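Local coordinates for protein thermostable carboxypeptidase 1 (Pyrococcus furiosus, PDB 1KA2) that releases amino acids one after another from the C-terminus of peptides with broad specificity, working as a homodimeric, cobalt-dependent metallocarboxypeptidase, at residues A[102-107]-A[146-151]; A[244-249]-A[283-288]; A[370-373]-A[377-380]; A[383-388]-A[396-401]. One frame throughout, in Å; residues are numbered along the deposited sequence.

Interaction 1 (A[102-107]-A[146-151]); sequences PEFIRE and AEYLGY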
loop_
_atom_site.group_PDB
_atom_site.type_symbol
_atom_site.label_atom_id
_atom_site.label_comp_id
_atom_site.label_asym_id
_atom_site.label_seq_id
_atom_site.Cartn_x
_atom_site.Cartn_y
_atom_site.Cartn_z
ATOM N N PRO A 102 10.145 -12.543 25.733
ATOM C CA PRO A 102 9.189 -12.902 24.684
ATOM C C PRO A 102 7.817 -13.285 25.248
ATOM O O PRO A 102 6.792 -13.073 24.603
ATOM C CB PRO A 102 9.882 -14.061 23.953
ATOM C CG PRO A 102 10.843 -14.607 24.973
ATOM C CD PRO A 102 11.369 -13.349 25.621
ATOM N N GLU A 103 7.789 -13.843 26.452
ATOM C CA GLU A 103 6.506 -14.202 27.033
ATOM C C GLU A 103 5.718 -12.959 27.410
ATOM O O GLU A 103 4.495 -12.918 27.246
ATOM C CB GLU A 103 6.677 -15.096 28.265
ATOM C CG GLU A 103 6.636 -16.576 27.927
ATOM C CD GLU A 103 5.440 -16.948 27.051
ATOM O OE1 GLU A 103 4.676 -16.046 26.643
ATOM O OE2 GLU A 103 5.265 -18.149 26.760
ATOM N N PHE A 104 6.426 -11.948 27.901
ATOM C CA PHE A 104 5.797 -10.705 28.308
ATOM C C PHE A 104 5.237 -9.967 27.097
ATOM O O PHE A 104 4.125 -9.433 27.146
ATOM C CB PHE A 104 6.804 -9.826 29.032
ATOM C CG PHE A 104 6.209 -8.568 29.597
ATOM C CD1 PHE A 104 5.249 -8.627 30.600
ATOM C CD2 PHE A 104 6.630 -7.322 29.146
ATOM C CE1 PHE A 104 4.718 -7.470 31.146
ATOM C CE2 PHE A 104 6.106 -6.160 29.686
ATOM C CZ PHE A 104 5.147 -6.234 30.691
ATOM N N ILE A 105 6.013 -9.929 26.017
ATOM C CA ILE A 105 5.570 -9.281 24.793
ATOM C C ILE A 105 4.274 -9.953 24.359
ATOM O O ILE A 105 3.373 -9.306 23.835
ATOM C CB ILE A 105 6.619 -9.415 23.664
ATOM C CG1 ILE A 105 7.806 -8.498 23.961
ATOM C CG2 ILE A 105 5.991 -9.078 22.317
ATOM C CD1 ILE A 105 8.840 -8.461 22.859
ATOM N N ARG A 106 4.184 -11.255 24.597
ATOM C CA ARG A 106 2.999 -12.017 24.238
ATOM C C ARG A 106 1.826 -11.595 25.117
ATOM O O ARG A 106 0.756 -11.236 24.616
ATOM C CB ARG A 106 3.268 -13.511 24.416
ATOM C CG ARG A 106 2.159 -14.405 23.918
ATOM C CD ARG A 106 1.453 -15.078 25.066
ATOM N NE ARG A 106 2.293 -16.022 25.795
ATOM C CZ ARG A 106 1.964 -17.294 26.000
ATOM N NH1 ARG A 106 0.821 -17.764 25.516
ATOM N NH2 ARG A 106 2.746 -18.079 26.726
ATOM N N GLU A 107 2.036 -11.634 26.429
ATOM C CA GLU A 107 0.998 -11.262 27.380
ATOM C C GLU A 107 0.396 -9.906 27.003
ATOM O O GLU A 107 -0.823 -9.764 26.916
ATOM C CB GLU A 107 1.586 -11.215 28.798
ATOM C CG GLU A 107 0.560 -10.951 29.892
ATOM C CD GLU A 107 1.176 -10.871 31.281
ATOM O OE1 GLU A 107 0.418 -10.649 32.249
ATOM O OE2 GLU A 107 2.411 -11.028 31.413
ATOM N N ALA A 146 7.932 -1.090 33.560
ATOM C CA ALA A 146 8.829 -0.109 34.143
ATOM C C ALA A 146 10.021 -0.834 34.770
ATOM O O ALA A 146 11.164 -0.388 34.643
ATOM C CB ALA A 146 8.094 0.721 35.190
ATOM N N GLU A 147 9.750 -1.954 35.440
ATOM C CA GLU A 147 10.812 -2.737 36.074
ATOM C C GLU A 147 11.713 -3.400 35.028
ATOM O O GLU A 147 12.918 -3.510 35.228
ATOM C CB GLU A 147 10.217 -3.805 37.009
ATOM C CG GLU A 147 9.366 -3.232 38.142
ATOM C CD GLU A 147 10.147 -2.279 39.024
ATOM O OE1 GLU A 147 9.526 -1.394 39.645
ATOM O OE2 GLU A 147 11.383 -2.418 39.104
ATOM N N TYR A 148 11.133 -3.842 33.914
ATOM C CA TYR A 148 11.924 -4.473 32.858
ATOM C C TYR A 148 12.834 -3.446 32.193
ATOM O O TYR A 148 13.980 -3.747 31.858
ATOM C CB TYR A 148 11.011 -5.111 31.807
ATOM C CG TYR A 148 10.432 -6.448 32.217
ATOM C CD1 TYR A 148 9.067 -6.712 32.071
ATOM C CD2 TYR A 148 11.252 -7.463 32.720
ATOM C CE1 TYR A 148 8.528 -7.957 32.415
ATOM C CE2 TYR A 148 10.725 -8.712 33.067
ATOM C CZ TYR A 148 9.362 -8.950 32.911
ATOM O OH TYR A 148 8.831 -10.173 33.248
ATOM N N LEU A 149 12.314 -2.235 32.012
ATOM C CA LEU A 149 13.069 -1.152 31.390
ATOM C C LEU A 149 14.160 -0.606 32.311
ATOM O O LEU A 149 15.286 -0.371 31.874
ATOM C CB LEU A 149 12.130 -0.004 30.999
ATOM C CG LEU A 149 11.341 -0.001 29.679
ATOM C CD1 LEU A 149 11.492 -1.308 28.933
ATOM C CD2 LEU A 149 9.879 0.278 29.989
ATOM N N GLY A 150 13.816 -0.403 33.582
ATOM C CA GLY A 150 14.771 0.128 34.538
ATOM C C GLY A 150 14.538 1.618 34.696
ATOM O O GLY A 150 14.045 2.259 33.770
ATOM N N TYR A 151 14.886 2.173 35.854
ATOM C CA TYR A 151 14.684 3.602 36.110
ATOM C C TYR A 151 15.418 4.054 37.368
ATOM O O TYR A 151 15.559 3.289 38.320
ATOM C CB TYR A 151 13.192 3.875 36.267
ATOM C CG TYR A 151 12.538 2.975 37.292
ATOM C CD1 TYR A 151 12.522 3.321 38.646
ATOM C CD2 TYR A 151 11.970 1.754 36.916
ATOM C CE1 TYR A 151 11.955 2.469 39.603
ATOM C CE2 TYR A 151 11.403 0.897 37.860
ATOM C CZ TYR A 151 11.401 1.261 39.203
ATOM O OH TYR A 151 10.857 0.418 40.149
#
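One face of the Phe104 ring receives the edge of Tyr148: atom CE1 of Tyr148 stands 3.6 Å above the phenyl plane, over its centre. The pair is a T-shaped (edge-to-face) contact with tilt, the planes at 58° and the centroids 4.9 Å apart. The neighbouring edge atom Tyr148 CD1 lies 3.8 Å from Phe104 CE2. Both rings extend from their helices toward each other. Phe104 has CG anti to the backbone N (chi1 -175°) and beside the carbonyl carbon, whereas Tyr148 has its CG beside the backbone N; from these positions the two side chains meet, although their CA atoms are 9.9 Å apart. The contact joins the first turn of helix 102-124 to the last turn of helix 132-149, two consecutive helices that form an antiparallel helical hairpin. Phe104 also packs on Leu141 and Arg144, earlier on helix 132-149, and Glu107 makes a salt bridge to Arg144. Phe100, just ahead of the first helix, adds its own edge-to-face pairing with Phe104 and touches Tyr148. On helix 102-124, Glu103 and Arg106 form a salt bridge within one turn: the bond from Arg106 NE to Glu103 OE1, a very short 2.5 Å as modelled, comes on the syn side of the carboxylate and near the guanidinium plane, while the companion bond from Arg106 NH2 to Glu103 OE2 is weak. Beyond Tyr148 the second helix stops at Gly150, whose phi of 99° turns the chain out of the helical path.

Interaction 2 (A[244-249]-A[283-288]); sequences FGIRDV and RFMFTP
Arg247 and Met285 cross at about a right angle, the methyl of the thioether lying over one face of the guanidinium group. Met285 CE is 3.7 Å from Arg247 NE and 4.1 Å from Arg247 CZ, so it sits toward the NE side. The arginine is extended from CG to NE, whereas the methionine runs straight through chi2 and then bends at chi3 (-83°), which turns its methyl onto the flat group. The charge of Arg247 is met separately by a salt bridge from NE to Glu282. Further back along the same methionine, CG lies 3.6 Å above the ring plane of Phe286, offset toward the rim. Ile246 meets the base of Met285 instead: its CD1 is 4.1 Å from Met285 CA. Ile246 and Arg247 are the central residues of a type I beta turn from Gly245 to Asp248, which closes the hairpin between strands 241-243 and 248-253. A classic beta bulge lies at its foot, with Phe244 N and Gly245 N both donating to Asp248 O, the first at 2.9 Å. Asp248 opens the DXRXT motif predicted for this family. Across the contact, Phe284 to Thr287 make a type II turn, in which Phe286 has positive phi (77°). Phe284 O takes two bonds from the last residue of that turn: Thr287 N at 2.9 Å and Thr287 OG1 at 2.5 Å, the hydroxyl tilted from the carbonyl plane. The contact is part of the dimer interface: Glu45 of the second subunit accepts hydrogen bonds from Ile246 N and Arg247 N and packs on Met285.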
loop_
_atom_site.group_PDB
_atom_site.type_symbol
_atom_site.label_atom_id
_atom_site.label_comp_id
_atom_site.label_asym_id
_atom_site.label_seq_id
_atom_site.Cartn_x
_atom_site.Cartn_y
_atom_site.Cartn_z
ATOM N N PHE A 244 6.824 6.884 4.072
ATOM C CA PHE A 244 7.221 5.654 3.401
ATOM C C PHE A 244 8.710 5.875 3.106
ATOM O O PHE A 244 9.495 4.936 2.981
ATOM C CB PHE A 244 6.444 5.470 2.088
ATOM C CG PHE A 244 4.980 5.130 2.267
ATOM C CD1 PHE A 244 4.173 4.908 1.156
ATOM C CD2 PHE A 244 4.400 5.059 3.535
ATOM C CE1 PHE A 244 2.810 4.622 1.293
ATOM C CE2 PHE A 244 3.024 4.771 3.686
ATOM C CZ PHE A 244 2.235 4.555 2.555
ATOM N N GLY A 245 9.080 7.150 3.004
ATOM C CA GLY A 245 10.456 7.529 2.734
ATOM C C GLY A 245 10.599 9.043 2.761
ATOM O O GLY A 245 9.617 9.767 2.983
ATOM N N ILE A 246 11.818 9.527 2.546
ATOM C CA ILE A 246 12.074 10.967 2.530
ATOM C C ILE A 246 11.385 11.603 1.319
ATOM O O ILE A 246 10.985 12.760 1.349
ATOM C CB ILE A 246 13.596 11.255 2.453
ATOM C CG1 ILE A 246 14.281 10.766 3.733
ATOM C CG2 ILE A 246 13.843 12.746 2.241
ATOM C CD1 ILE A 246 15.800 10.943 3.732
ATOM N N ARG A 247 11.242 10.829 0.252
ATOM C CA ARG A 247 10.619 11.318 -0.967
ATOM C C ARG A 247 9.215 10.764 -1.136
ATOM O O ARG A 247 8.692 10.735 -2.253
ATOM C CB ARG A 247 11.466 10.926 -2.184
ATOM C CG ARG A 247 12.892 11.485 -2.165
ATOM C CD ARG A 247 13.709 10.983 -3.367
ATOM N NE ARG A 247 15.108 11.416 -3.330
ATOM C CZ ARG A 247 16.022 11.055 -4.229
ATOM N NH1 ARG A 247 15.686 10.258 -5.229
ATOM N NH2 ARG A 247 17.269 11.491 -4.132
ATOM N N ASP A 248 8.608 10.311 -0.041
ATOM C CA ASP A 248 7.253 9.770 -0.104
ATOM C C ASP A 248 6.611 9.893 1.271
ATOM O O ASP A 248 6.719 8.983 2.083
ATOM C CB ASP A 248 7.283 8.293 -0.534
ATOM C CG ASP A 248 5.910 7.758 -0.895
ATOM O OD1 ASP A 248 4.911 8.471 -0.676
ATOM O OD2 ASP A 248 5.819 6.614 -1.403
ATOM N N VAL A 249 5.948 11.017 1.528
ATOM C CA VAL A 249 5.308 11.250 2.822
ATOM C C VAL A 249 3.841 11.556 2.579
ATOM O O VAL A 249 3.501 12.388 1.736
ATOM C CB VAL A 249 5.984 12.422 3.572
ATOM C CG1 VAL A 249 5.350 12.609 4.954
ATOM C CG2 VAL A 249 7.472 12.148 3.702
ATOM N N ARG A 283 21.170 12.277 2.806
ATOM C CA ARG A 283 22.399 11.516 2.952
ATOM C C ARG A 283 22.181 10.440 4.024
ATOM O O ARG A 283 23.009 9.550 4.186
ATOM C CB ARG A 283 23.553 12.431 3.360
ATOM C CG ARG A 283 23.858 13.517 2.343
ATOM C CD ARG A 283 24.875 14.505 2.885
ATOM N NE ARG A 283 24.357 15.212 4.047
ATOM C CZ ARG A 283 25.098 15.960 4.855
ATOM N NH1 ARG A 283 26.394 16.100 4.623
ATOM N NH2 ARG A 283 24.546 16.556 5.898
ATOM N N PHE A 284 21.060 10.535 4.745
ATOM C CA PHE A 284 20.707 9.587 5.814
ATOM C C PHE A 284 19.663 8.546 5.359
ATOM O O PHE A 284 19.208 7.710 6.154
ATOM C CB PHE A 284 20.148 10.339 7.041
ATOM C CG PHE A 284 21.046 11.445 7.563
ATOM C CD1 PHE A 284 22.394 11.514 7.204
ATOM C CD2 PHE A 284 20.538 12.414 8.430
ATOM C CE1 PHE A 284 23.215 12.527 7.698
ATOM C CE2 PHE A 284 21.358 13.436 8.933
ATOM C CZ PHE A 284 22.694 13.493 8.567
ATOM N N MET A 285 19.285 8.601 4.083
ATOM C CA MET A 285 18.291 7.684 3.528
ATOM C C MET A 285 18.642 6.223 3.831
ATOM O O MET A 285 19.786 5.801 3.651
ATOM C CB MET A 285 18.192 7.913 2.013
ATOM C CG MET A 285 16.896 7.467 1.375
ATOM S SD MET A 285 16.892 7.749 -0.412
ATOM C CE MET A 285 16.428 9.479 -0.486
ATOM N N PHE A 286 17.652 5.454 4.290
ATOM C CA PHE A 286 17.849 4.035 4.636
ATOM C C PHE A 286 18.561 3.788 5.977
ATOM O O PHE A 286 18.815 2.636 6.340
ATOM C CB PHE A 286 18.639 3.321 3.538
ATOM C CG PHE A 286 18.133 3.594 2.170
ATOM C CD1 PHE A 286 18.927 4.262 1.248
ATOM C CD2 PHE A 286 16.843 3.217 1.808
ATOM C CE1 PHE A 286 18.438 4.555 -0.031
ATOM C CE2 PHE A 286 16.348 3.503 0.543
ATOM C CZ PHE A 286 17.148 4.175 -0.381
ATOM N N THR A 287 18.875 4.856 6.705
ATOM C CA THR A 287 19.573 4.731 7.986
ATOM C C THR A 287 18.700 5.146 9.165
ATOM O O THR A 287 17.760 5.920 9.012
ATOM C CB THR A 287 20.814 5.623 8.036
ATOM O OG1 THR A 287 20.410 6.976 8.263
ATOM C CG2 THR A 287 21.581 5.539 6.733
ATOM N N PRO A 288 19.026 4.653 10.368
ATOM C CA PRO A 288 18.260 4.980 11.579
ATOM C C PRO A 288 18.301 6.428 12.081
ATOM O O PRO A 288 17.591 6.759 13.026
ATOM C CB PRO A 288 18.798 3.986 12.608
ATOM C CG PRO A 288 20.168 3.686 12.126
ATOM C CD PRO A 288 20.009 3.588 10.642
#

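Interaction 3 (A[370-373]-A[377-380]); sequences ERLM and EIKA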
loop_
_atom_site.group_PDB
_atom_site.type_symbol
_atom_site.label_atom_id
_atom_site.label_comp_id
_atom_site.label_asym_id
_atom_site.label_seq_id
_atom_site.Cartn_x
_atom_site.Cartn_y
_atom_site.Cartn_z
ATOM N N GLU A 370 -1.862 8.799 35.708
ATOM C CA GLU A 370 -0.852 7.828 35.273
ATOM C C GLU A 370 0.281 7.648 36.283
ATOM O O GLU A 370 0.698 6.521 36.560
ATOM C CB GLU A 370 -0.270 8.212 33.903
ATOM C CG GLU A 370 -1.312 8.290 32.791
ATOM C CD GLU A 370 -0.743 8.056 31.404
ATOM O OE1 GLU A 370 0.467 8.263 31.197
ATOM O OE2 GLU A 370 -1.520 7.672 30.508
ATOM N N ARG A 371 0.785 8.749 36.827
ATOM C CA ARG A 371 1.856 8.664 37.812
ATOM C C ARG A 371 1.389 7.861 39.032
ATOM O O ARG A 371 2.139 7.050 39.563
ATOM C CB ARG A 371 2.291 10.060 38.248
ATOM C CG ARG A 371 3.519 10.070 39.132
ATOM C CD ARG A 371 3.785 11.465 39.635
ATOM N NE ARG A 371 5.150 11.600 40.122
ATOM C CZ ARG A 371 5.671 12.740 40.564
ATOM N NH1 ARG A 371 4.929 13.847 40.583
ATOM N NH2 ARG A 371 6.937 12.775 40.971
ATOM N N LEU A 372 0.150 8.084 39.468
ATOM C CA LEU A 372 -0.415 7.352 40.609
ATOM C C LEU A 372 -0.583 5.850 40.340
ATOM O O LEU A 372 -0.232 5.019 41.185
ATOM C CB LEU A 372 -1.776 7.936 40.992
ATOM C CG LEU A 372 -1.786 9.158 41.911
ATOM C CD1 LEU A 372 -0.766 10.198 41.435
ATOM C CD2 LEU A 372 -3.209 9.731 41.965
ATOM N N MET A 373 -1.139 5.518 39.173
ATOM C CA MET A 373 -1.385 4.135 38.753
ATOM C C MET A 373 -0.146 3.233 38.750
ATOM O O MET A 373 -0.209 2.049 39.085
ATOM C CB MET A 373 -2.016 4.135 37.347
ATOM C CG MET A 373 -3.457 4.646 37.283
ATOM S SD MET A 373 -3.895 5.407 35.706
ATOM C CE MET A 373 -3.724 4.003 34.618
ATOM N N GLU A 377 -0.457 2.017 44.883
ATOM C CA GLU A 377 -1.304 0.880 44.524
ATOM C C GLU A 377 -2.689 1.435 44.205
ATOM O O GLU A 377 -3.616 1.350 45.009
ATOM C CB GLU A 377 -1.366 -0.129 45.682
ATOM C CG GLU A 377 -2.520 -1.137 45.642
ATOM C CD GLU A 377 -2.577 -1.941 44.348
ATOM O OE1 GLU A 377 -1.561 -2.582 43.991
ATOM O OE2 GLU A 377 -3.644 -1.924 43.695
ATOM N N ILE A 378 -2.821 2.020 43.019
ATOM C CA ILE A 378 -4.098 2.580 42.618
ATOM C C ILE A 378 -5.062 1.503 42.146
ATOM O O ILE A 378 -4.685 0.479 41.582
ATOM C CB ILE A 378 -3.943 3.630 41.532
ATOM C CG1 ILE A 378 -2.974 4.704 42.027
ATOM C CG2 ILE A 378 -5.312 4.229 41.215
ATOM C CD1 ILE A 378 -3.393 5.357 43.320
ATOM N N LYS A 379 -6.331 1.786 42.365
ATOM C CA LYS A 379 -7.422 0.886 42.043
ATOM C C LYS A 379 -8.267 1.353 40.853
ATOM O O LYS A 379 -8.800 2.457 40.864
ATOM C CB LYS A 379 -8.267 0.757 43.310
ATOM C CG LYS A 379 -8.104 1.953 44.284
ATOM C CD LYS A 379 -7.392 1.539 45.580
ATOM C CE LYS A 379 -7.885 0.160 46.043
ATOM N NZ LYS A 379 -7.304 -0.279 47.331
ATOM N N ALA A 380 -8.390 0.508 39.834
ATOM C CA ALA A 380 -9.158 0.870 38.644
ATOM C C ALA A 380 -10.558 1.380 38.964
ATOM O O ALA A 380 -11.015 2.392 38.415
ATOM C CB ALA A 380 -9.256 -0.314 37.712
#
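Ile378 folds back onto Leu372 and Met373 across a short helix-loop-helix connection, in which the chain leaves helix 359-375 and turns toward helix 383-395. Along the loop, Glu377, whose CB points away, leads into Ile378, which points its side chain at the helix end. CG1 stands beside the backbone N (chi1 -56°), which lays that branch against Leu372, while CG2, anti to the backbone N, is carried toward Met373. Two atoms of the longer branch touch Leu372 CB: Ile378 CG1 at 3.6 Å and Ile378 CD1 at 3.8 Å. The fit of this branch against the Leu372 carbonyl is doubtful in the model. The root of the side chain rests on the helix backbone, with Ile378 CB 3.8 Å from Met373 CA. Leu383 and Met386 of helix 383-395 also touch Ile378, so this residue is wedged between two successive helices. With an alanine in place of Ile378, Leu372 CB would probably lose the apolar cover of the CG1 and CD1 atoms that lie against it, and Leu383 and Met386 the methyl that reaches them. Next but one, Ala380 N is hydrogen-bonded to Asp136 OD1, tying the loop to helix 132-149. That same helix supplies Lys143, whose NZ is hydrogen-bonded to Met373 O, and Ile139, which packs on Met373. On the helix side of the contact, the shorter branch of the isoleucine makes a looser approach: Ile378 CG2 lies 4.4 Å from Met373 CG.

Interaction 4 (A[383-388]-A[396-401]); sequences LPEMWN and GIRPRK
Asn388 and Arg398 pack closely: Asn388 CB lies over the centre of one face of the guanidinium group, 3.7 Å above its plane. The arginine runs crosswise to the asparagine, and the amide plane stands at 85° to the guanidinium, so the asparagine offers its methylene rather than its amide to the flat group. Pro399 fills the next position. The proline ring and the asparagine run antiparallel past one another, bringing Pro399 CG to 3.7 Å from Asn388 OD1, and the same CG approaches the edge of the Trp387 indole near its plane, 4.5 Å from Trp387 CD1. These are van der Waals contacts between mixed polar and apolar groups, and no hydrogen bond joins the two segments here. Between the two segments the exposed side holds a single charged pair. Glu385, exposed on the helix surface, bends at chi2 (-63°) and brings its carboxylate to the edge of the guanidinium, making a salt bridge of 2.6 Å from Glu385 OE2 to Arg398 NH2. Carboxylate and guanidinium lie almost flat with each other, 27° apart. Arg398 also pairs with Asp389 and Glu392 and probably eases the closeness of the Glu385 and Asp389 carboxylates. A leucine in its place would probably leave these three acids without their shared positive partner and Asn388 CB without the flat group that covers it. The loop 396-401 begins at Gly396, where phi turns positive and helix 383-395 ends, and runs back along that helix, with Ile397 and Pro399 both resting on Met391. Trp387 faces inward from the same helix and packs on Leu365, Arg366 and Leu369 of helix 359-375.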
loop_
_atom_site.group_PDB
_atom_site.type_symbol
_atom_site.label_atom_id
_atom_site.label_comp_id
_atom_site.label_asym_id
_atom_site.label_seq_id
_atom_site.Cartn_x
_atom_site.Cartn_y
_atom_site.Cartn_z
ATOM N N LEU A 383 -10.529 5.011 39.707
ATOM C CA LEU A 383 -10.041 5.987 38.739
ATOM C C LEU A 383 -11.112 6.968 38.241
ATOM O O LEU A 383 -10.880 8.183 38.195
ATOM C CB LEU A 383 -9.381 5.263 37.557
ATOM C CG LEU A 383 -8.064 4.569 37.928
ATOM C CD1 LEU A 383 -7.513 3.809 36.735
ATOM C CD2 LEU A 383 -7.051 5.610 38.421
ATOM N N PRO A 384 -12.302 6.459 37.871
ATOM C CA PRO A 384 -13.368 7.336 37.384
ATOM C C PRO A 384 -13.609 8.575 38.244
ATOM O O PRO A 384 -13.684 9.689 37.714
ATOM C CB PRO A 384 -14.569 6.403 37.329
ATOM C CG PRO A 384 -13.933 5.113 36.902
ATOM C CD PRO A 384 -12.726 5.050 37.815
ATOM N N GLU A 385 -13.730 8.399 39.560
ATOM C CA GLU A 385 -13.953 9.548 40.437
ATOM C C GLU A 385 -12.751 10.479 40.474
ATOM O O GLU A 385 -12.915 11.692 40.441
ATOM C CB GLU A 385 -14.318 9.096 41.855
ATOM C CG GLU A 385 -15.801 8.827 42.018
ATOM C CD GLU A 385 -16.630 10.078 41.793
ATOM O OE1 GLU A 385 -17.808 9.961 41.384
ATOM O OE2 GLU A 385 -16.100 11.183 42.034
ATOM N N MET A 386 -11.544 9.925 40.543
ATOM C CA MET A 386 -10.345 10.765 40.553
ATOM C C MET A 386 -10.292 11.599 39.282
ATOM O O MET A 386 -9.908 12.769 39.301
ATOM C CB MET A 386 -9.083 9.911 40.630
ATOM C CG MET A 386 -8.876 9.236 41.956
ATOM S SD MET A 386 -7.398 8.246 41.901
ATOM C CE MET A 386 -8.103 6.630 41.844
ATOM N N TRP A 387 -10.665 10.976 38.172
ATOM C CA TRP A 387 -10.687 11.646 36.877
ATOM C C TRP A 387 -11.729 12.758 36.934
ATOM O O TRP A 387 -11.470 13.887 36.532
ATOM C CB TRP A 387 -11.052 10.632 35.790
ATOM C CG TRP A 387 -11.123 11.187 34.412
ATOM C CD1 TRP A 387 -12.033 12.080 33.930
ATOM C CD2 TRP A 387 -10.270 10.848 33.318
ATOM N NE1 TRP A 387 -11.802 12.319 32.591
ATOM C CE2 TRP A 387 -10.722 11.572 32.193
ATOM C CE3 TRP A 387 -9.166 10.002 33.177
ATOM C CZ2 TRP A 387 -10.107 11.475 30.944
ATOM C CZ3 TRP A 387 -8.554 9.906 31.936
ATOM C CH2 TRP A 387 -9.027 10.638 30.837
ATOM N N ASN A 388 -12.910 12.423 37.446
ATOM C CA ASN A 388 -14.000 13.390 37.566
ATOM C C ASN A 388 -13.665 14.566 38.476
ATOM O O ASN A 388 -13.929 15.717 38.125
ATOM C CB ASN A 388 -15.265 12.690 38.062
ATOM C CG ASN A 388 -15.999 11.969 36.947
ATOM O OD1 ASN A 388 -15.411 11.641 35.912
ATOM N ND2 ASN A 388 -17.288 11.714 37.154
ATOM N N GLY A 396 -13.708 23.076 36.002
ATOM C CA GLY A 396 -15.020 23.386 36.550
ATOM C C GLY A 396 -16.209 22.543 36.122
ATOM O O GLY A 396 -17.321 22.702 36.636
ATOM N N ILE A 397 -15.984 21.634 35.182
ATOM C CA ILE A 397 -17.064 20.767 34.696
ATOM C C ILE A 397 -16.821 19.343 35.168
ATOM O O ILE A 397 -15.680 18.960 35.428
ATOM C CB ILE A 397 -17.148 20.800 33.159
ATOM C CG1 ILE A 397 -15.813 20.347 32.560
ATOM C CG2 ILE A 397 -17.502 22.217 32.715
ATOM C CD1 ILE A 397 -15.783 20.376 31.033
ATOM N N ARG A 398 -17.894 18.567 35.289
ATOM C CA ARG A 398 -17.782 17.189 35.746
ATOM C C ARG A 398 -18.469 16.252 34.774
ATOM O O ARG A 398 -19.658 16.399 34.501
ATOM C CB ARG A 398 -18.422 17.021 37.125
ATOM C CG ARG A 398 -18.161 15.651 37.741
ATOM C CD ARG A 398 -19.007 15.396 38.986
ATOM N NE ARG A 398 -18.413 14.369 39.845
ATOM C CZ ARG A 398 -17.311 14.550 40.567
ATOM N NH1 ARG A 398 -16.682 15.718 40.540
ATOM N NH2 ARG A 398 -16.833 13.565 41.315
ATOM N N PRO A 399 -17.730 15.268 34.242
ATOM C CA PRO A 399 -18.343 14.333 33.296
ATOM C C PRO A 399 -19.583 13.707 33.922
ATOM O O PRO A 399 -19.601 13.417 35.111
ATOM C CB PRO A 399 -17.236 13.308 33.060
ATOM C CG PRO A 399 -15.975 14.126 33.245
ATOM C CD PRO A 399 -16.311 14.937 34.473
ATOM N N ARG A 400 -20.615 13.496 33.118
ATOM C CA ARG A 400 -21.855 12.911 33.606
ATOM C C ARG A 400 -21.957 11.451 33.206
ATOM O O ARG A 400 -22.776 10.702 33.738
ATOM C CB ARG A 400 -23.039 13.696 33.044
ATOM C CG ARG A 400 -22.990 15.166 33.404
ATOM C CD ARG A 400 -23.814 15.977 32.452
ATOM N NE ARG A 400 -23.344 15.807 31.083
ATOM C CZ ARG A 400 -24.024 16.209 30.019
ATOM N NH1 ARG A 400 -25.202 16.802 30.181
ATOM N NH2 ARG A 400 -23.533 16.008 28.803
ATOM N N LYS A 401 -21.121 11.051 32.257
ATOM C CA LYS A 401 -21.098 9.681 31.787
ATOM C C LYS A 401 -19.659 9.265 31.466
ATOM O O LYS A 401 -18.815 10.101 31.147
ATOM C CB LYS A 401 -22.008 9.526 30.568
ATOM C CG LYS A 401 -21.891 10.628 29.535
ATOM C CD LYS A 401 -22.736 10.275 28.317
ATOM C CE LYS A 401 -22.659 11.330 27.244
ATOM N NZ LYS A 401 -23.457 10.929 26.063
#

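In the fold
Interactions 3 and 4 are direct neighbours, their centres 16 Å apart, and they share an apolar seam: Ile378 CG2 lies 3.6 Å from Leu383 CD2 and 3.7 Å from Met386 CE, and Met373 CG lies 3.9 Å from Leu383 CD2. Interaction 1 is on the same side of the chain's centre, about 18 Å from interaction 3 between centres; helix 132-149 links the two by contributing to both. Interaction 2 lies on the opposite side from interactions 3 and 4, about 40 and 44 Å away between centres, and is the one that reaches the second subunit. All four lie away from the metal site of His269, His273 and Glu299, which holds magnesium in this crystal.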